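Local coordinates for flavin-dependent thymidylate synthase (PDB 6J61), which probably catalyses the reductive methylation of dUMP to dTMP, using FAD, NADPH and methylenetetrahydrofolate, as a homotetramer, at residues K67-A72 against E167-Q172. Sequence-based numbering, arbitrary orientation.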
ATOM      1  N   LYS A  67      -5.859 -15.887  -6.423  1.00 33.63           N
ATOM      2  CA  LYS A  67      -6.039 -15.137  -7.657  1.00 33.24           C
ATOM      3  C   LYS A  67      -7.333 -15.614  -8.307  1.00 33.52           C
ATOM      4  O   LYS A  67      -7.469 -16.788  -8.634  1.00 35.29           O
ATOM      5  CB  LYS A  67      -4.835 -15.364  -8.578  1.00 30.74           C
ATOM      6  CG  LYS A  67      -4.886 -14.580  -9.878  1.00 34.40           C
ATOM      7  CD  LYS A  67      -3.499 -14.374 -10.501  1.00 34.46           C
ATOM      8  CE  LYS A  67      -2.816 -15.689 -10.888  1.00 35.28           C
ATOM      9  NZ  LYS A  67      -1.533 -15.457 -11.624  1.00 32.94           N
ATOM     10  N   PHE A  68      -8.289 -14.708  -8.481  1.00 33.47           N
ATOM     11  CA  PHE A  68      -9.569 -15.075  -9.073  1.00 35.09           C
ATOM     12  C   PHE A  68      -9.878 -14.420 -10.418  1.00 35.71           C
ATOM     13  O   PHE A  68      -9.298 -13.397 -10.785  1.00 35.62           O
ATOM     14  CB  PHE A  68     -10.730 -14.736  -8.124  1.00 35.47           C
ATOM     15  CG  PHE A  68     -10.625 -15.372  -6.759  1.00 36.95           C
ATOM     16  CD1 PHE A  68      -9.831 -14.803  -5.769  1.00 35.62           C
ATOM     17  CD2 PHE A  68     -11.354 -16.519  -6.453  1.00 36.33           C
ATOM     18  CE1 PHE A  68      -9.768 -15.363  -4.496  1.00 36.68           C
ATOM     19  CE2 PHE A  68     -11.293 -17.082  -5.175  1.00 36.42           C
ATOM     20  CZ  PHE A  68     -10.498 -16.499  -4.198  1.00 33.23           C
ATOM     21  N   HIS A  69     -10.815 -15.037 -11.131  1.00 36.02           N
ATOM     22  CA  HIS A  69     -11.311 -14.565 -12.415  1.00 35.62           C
ATOM     23  C   HIS A  69     -12.760 -14.247 -12.048  1.00 36.09           C
ATOM     24  O   HIS A  69     -13.552 -15.149 -11.757  1.00 36.73           O
ATOM     25  CB  HIS A  69     -11.240 -15.694 -13.452  1.00 38.74           C
ATOM     26  CG  HIS A  69     -11.764 -15.321 -14.808  1.00 42.71           C
ATOM     27  ND1 HIS A  69     -11.789 -16.207 -15.863  1.00 42.80           N
ATOM     28  CD2 HIS A  69     -12.286 -14.163 -15.280  1.00 44.07           C
ATOM     29  CE1 HIS A  69     -12.303 -15.613 -16.924  1.00 44.26           C
ATOM     30  NE2 HIS A  69     -12.613 -14.372 -16.597  1.00 43.85           N
ATOM     31  N   VAL A  70     -13.098 -12.963 -12.024  1.00 35.05           N
ATOM     32  CA  VAL A  70     -14.439 -12.546 -11.638  1.00 33.78           C
ATOM     33  C   VAL A  70     -15.179 -11.809 -12.744  1.00 35.13           C
ATOM     34  O   VAL A  70     -14.619 -10.956 -13.433  1.00 36.79           O
ATOM     35  CB  VAL A  70     -14.389 -11.608 -10.396  1.00 33.26           C
ATOM     36  CG1 VAL A  70     -15.807 -11.357  -9.851  1.00 30.03           C
ATOM     37  CG2 VAL A  70     -13.478 -12.202  -9.330  1.00 30.63           C
ATOM     38  N   LYS A  71     -16.455 -12.140 -12.897  1.00 35.39           N
ATOM     39  CA  LYS A  71     -17.319 -11.508 -13.888  1.00 35.11           C
ATOM     40  C   LYS A  71     -18.439 -10.889 -13.057  1.00 33.99           C
ATOM     41  O   LYS A  71     -19.125 -11.591 -12.309  1.00 32.58           O
ATOM     42  CB  LYS A  71     -17.875 -12.571 -14.847  1.00 37.36           C
ATOM     43  CG  LYS A  71     -18.734 -12.023 -15.971  1.00 38.05           C
ATOM     44  CD  LYS A  71     -19.198 -13.119 -16.913  1.00 37.89           C
ATOM     45  CE  LYS A  71     -20.031 -12.520 -18.040  1.00 40.31           C
ATOM     46  NZ  LYS A  71     -20.692 -13.550 -18.889  1.00 41.90           N
ATOM     47  N   ALA A  72     -18.619  -9.579 -13.173  1.00 34.08           N
ATOM     48  CA  ALA A  72     -19.642  -8.908 -12.390  1.00 34.18           C
ATOM     49  C   ALA A  72     -20.081  -7.581 -12.963  1.00 34.36           C
ATOM     50  O   ALA A  72     -19.416  -7.003 -13.811  1.00 33.56           O
ATOM     51  CB  ALA A  72     -19.136  -8.694 -10.966  1.00 35.17           C
ATOM     52  N   GLU A 167     -15.298  -8.191 -16.607  1.00 34.13           N
ATOM     53  CA  GLU A 167     -14.469  -9.250 -16.044  1.00 34.01           C
ATOM     54  C   GLU A 167     -13.118  -8.735 -15.632  1.00 33.74           C
ATOM     55  O   GLU A 167     -12.620  -7.759 -16.196  1.00 32.73           O
ATOM     56  CB  GLU A 167     -14.227 -10.373 -17.047  1.00 33.31           C
ATOM     57  CG  GLU A 167     -15.449 -10.965 -17.666  1.00 36.40           C
ATOM     58  CD  GLU A 167     -15.101 -12.140 -18.557  1.00 38.40           C
ATOM     59  OE1 GLU A 167     -15.968 -12.536 -19.358  1.00 40.28           O
ATOM     60  OE2 GLU A 167     -13.967 -12.671 -18.457  1.00 37.04           O
ATOM     61  N   PHE A 168     -12.518  -9.424 -14.664  1.00 33.08           N
ATOM     62  CA  PHE A 168     -11.199  -9.072 -14.175  1.00 32.27           C
ATOM     63  C   PHE A 168     -10.540 -10.179 -13.357  1.00 32.79           C
ATOM     64  O   PHE A 168     -11.179 -11.144 -12.940  1.00 31.13           O
ATOM     65  CB  PHE A 168     -11.271  -7.800 -13.324  1.00 32.23           C
ATOM     66  CG  PHE A 168     -12.216  -7.896 -12.146  1.00 31.34           C
ATOM     67  CD1 PHE A 168     -13.553  -7.535 -12.281  1.00 29.08           C
ATOM     68  CD2 PHE A 168     -11.749  -8.289 -10.890  1.00 29.52           C
ATOM     69  CE1 PHE A 168     -14.422  -7.550 -11.179  1.00 31.14           C
ATOM     70  CE2 PHE A 168     -12.607  -8.311  -9.781  1.00 33.10           C
ATOM     71  CZ  PHE A 168     -13.950  -7.936  -9.926  1.00 31.55           C
ATOM     72  N   TYR A 169      -9.239 -10.023 -13.156  1.00 33.11           N
ATOM     73  CA  TYR A 169      -8.449 -10.941 -12.352  1.00 33.84           C
ATOM     74  C   TYR A 169      -8.224 -10.219 -11.031  1.00 34.16           C
ATOM     75  O   TYR A 169      -7.812  -9.062 -11.017  1.00 35.51           O
ATOM     76  CB  TYR A 169      -7.102 -11.222 -13.028  1.00 33.65           C
ATOM     77  CG  TYR A 169      -7.094 -12.477 -13.867  1.00 34.98           C
ATOM     78  CD1 TYR A 169      -8.179 -12.796 -14.686  1.00 35.22           C
ATOM     79  CD2 TYR A 169      -6.000 -13.351 -13.839  1.00 33.90           C
ATOM     80  CE1 TYR A 169      -8.181 -13.954 -15.451  1.00 36.89           C
ATOM     81  CE2 TYR A 169      -5.988 -14.515 -14.609  1.00 34.53           C
ATOM     82  CZ  TYR A 169      -7.083 -14.812 -15.412  1.00 36.67           C
ATOM     83  OH  TYR A 169      -7.092 -15.961 -16.185  1.00 39.17           O
ATOM     84  N   TRP A 170      -8.506 -10.895  -9.927  1.00 33.78           N
ATOM     85  CA  TRP A 170      -8.335 -10.312  -8.608  1.00 32.50           C
ATOM     86  C   TRP A 170      -7.306 -11.152  -7.853  1.00 31.82           C
ATOM     87  O   TRP A 170      -7.507 -12.345  -7.613  1.00 28.72           O
ATOM     88  CB  TRP A 170      -9.696 -10.292  -7.893  1.00 36.64           C
ATOM     89  CG  TRP A 170      -9.715  -9.663  -6.522  1.00 41.56           C
ATOM     90  CD1 TRP A 170      -9.694 -10.310  -5.312  1.00 42.43           C
ATOM     91  CD2 TRP A 170      -9.745  -8.266  -6.224  1.00 43.82           C
ATOM     92  NE1 TRP A 170      -9.708  -9.396  -4.281  1.00 43.32           N
ATOM     93  CE2 TRP A 170      -9.738  -8.134  -4.813  1.00 43.87           C
ATOM     94  CE3 TRP A 170      -9.777  -7.106  -7.011  1.00 46.13           C
ATOM     95  CZ2 TRP A 170      -9.758  -6.893  -4.177  1.00 46.72           C
ATOM     96  CZ3 TRP A 170      -9.799  -5.861  -6.372  1.00 47.67           C
ATOM     97  CH2 TRP A 170      -9.788  -5.768  -4.970  1.00 46.96           C
ATOM     98  N   LYS A 171      -6.184 -10.522  -7.513  1.00 32.03           N
ATOM     99  CA  LYS A 171      -5.095 -11.179  -6.781  1.00 31.94           C
ATOM    100  C   LYS A 171      -4.963 -10.554  -5.394  1.00 32.04           C
ATOM    101  O   LYS A 171      -4.695  -9.355  -5.269  1.00 30.91           O
ATOM    102  CB  LYS A 171      -3.774 -11.016  -7.535  1.00 29.21           C
ATOM    103  CG  LYS A 171      -2.666 -11.912  -7.013  1.00 32.09           C
ATOM    104  CD  LYS A 171      -1.805 -11.256  -5.939  1.00 33.57           C
ATOM    105  CE  LYS A 171      -0.796 -10.315  -6.538  1.00 34.08           C
ATOM    106  NZ  LYS A 171      -0.087  -9.502  -5.513  1.00 39.98           N
ATOM    107  N   GLN A 172      -5.125 -11.363  -4.353  1.00 32.91           N
ATOM    108  CA  GLN A 172      -5.045 -10.835  -2.998  1.00 33.02           C
ATOM    109  C   GLN A 172      -4.597 -11.856  -1.963  1.00 30.52           C
ATOM    110  O   GLN A 172      -4.944 -13.025  -2.047  1.00 30.76           O
ATOM    111  CB  GLN A 172      -6.414 -10.261  -2.614  1.00 33.81           C
ATOM    112  CG  GLN A 172      -6.443  -9.449  -1.341  1.00 37.44           C
ATOM    113  CD  GLN A 172      -7.708  -8.640  -1.241  1.00 41.55           C
ATOM    114  OE1 GLN A 172      -8.796  -9.145  -1.533  1.00 45.91           O
ATOM    115  NE2 GLN A 172      -7.584  -7.378  -0.834  1.00 38.89           N
TER
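V70 lies over one face of the F168 ring in a CH-pi contact: its CB stands 4.0 Å from the ring centroid, over the face and displaced toward the rim at CZ and CE2. F168 reaches this position with CG in the crowded site between backbone N and carbonyl carbon (chi1 57°), which folds the ring back toward V70. On the other face of the sheet, the imidazole of H69, its CG anti to the backbone N, gives NE2-H to OE2 of E167 at 2.9 Å. The bond is nearly straight (170°), in the imidazole plane but above that of the carboxylate. These residues belong to neighbouring antiparallel strands of the ThyX sheet, where F68–W170 and V70–F168 are hydrogen-bonded pairs, F68 N meeting W170 O at 2.6 Å. CE1 of Y169 sits 3.9 Å from CG of H69, over one imidazole face, with the ring planes oblique at 42°. ND1 of H69 is hydrogen-bonded to NH2 of R16, and OE1 of E167 to the hydroxyl of Y35 of the second subunit. An alanine in place of H69 removes the NE2 donor and the ring that Y169 CE1 touches, and would probably leave OE2 of E167 less firmly held and the packing beside Y169 looser. Around F168 and W170, W80, a predicted dUMP-site residue, packs edge-to-face with both rings.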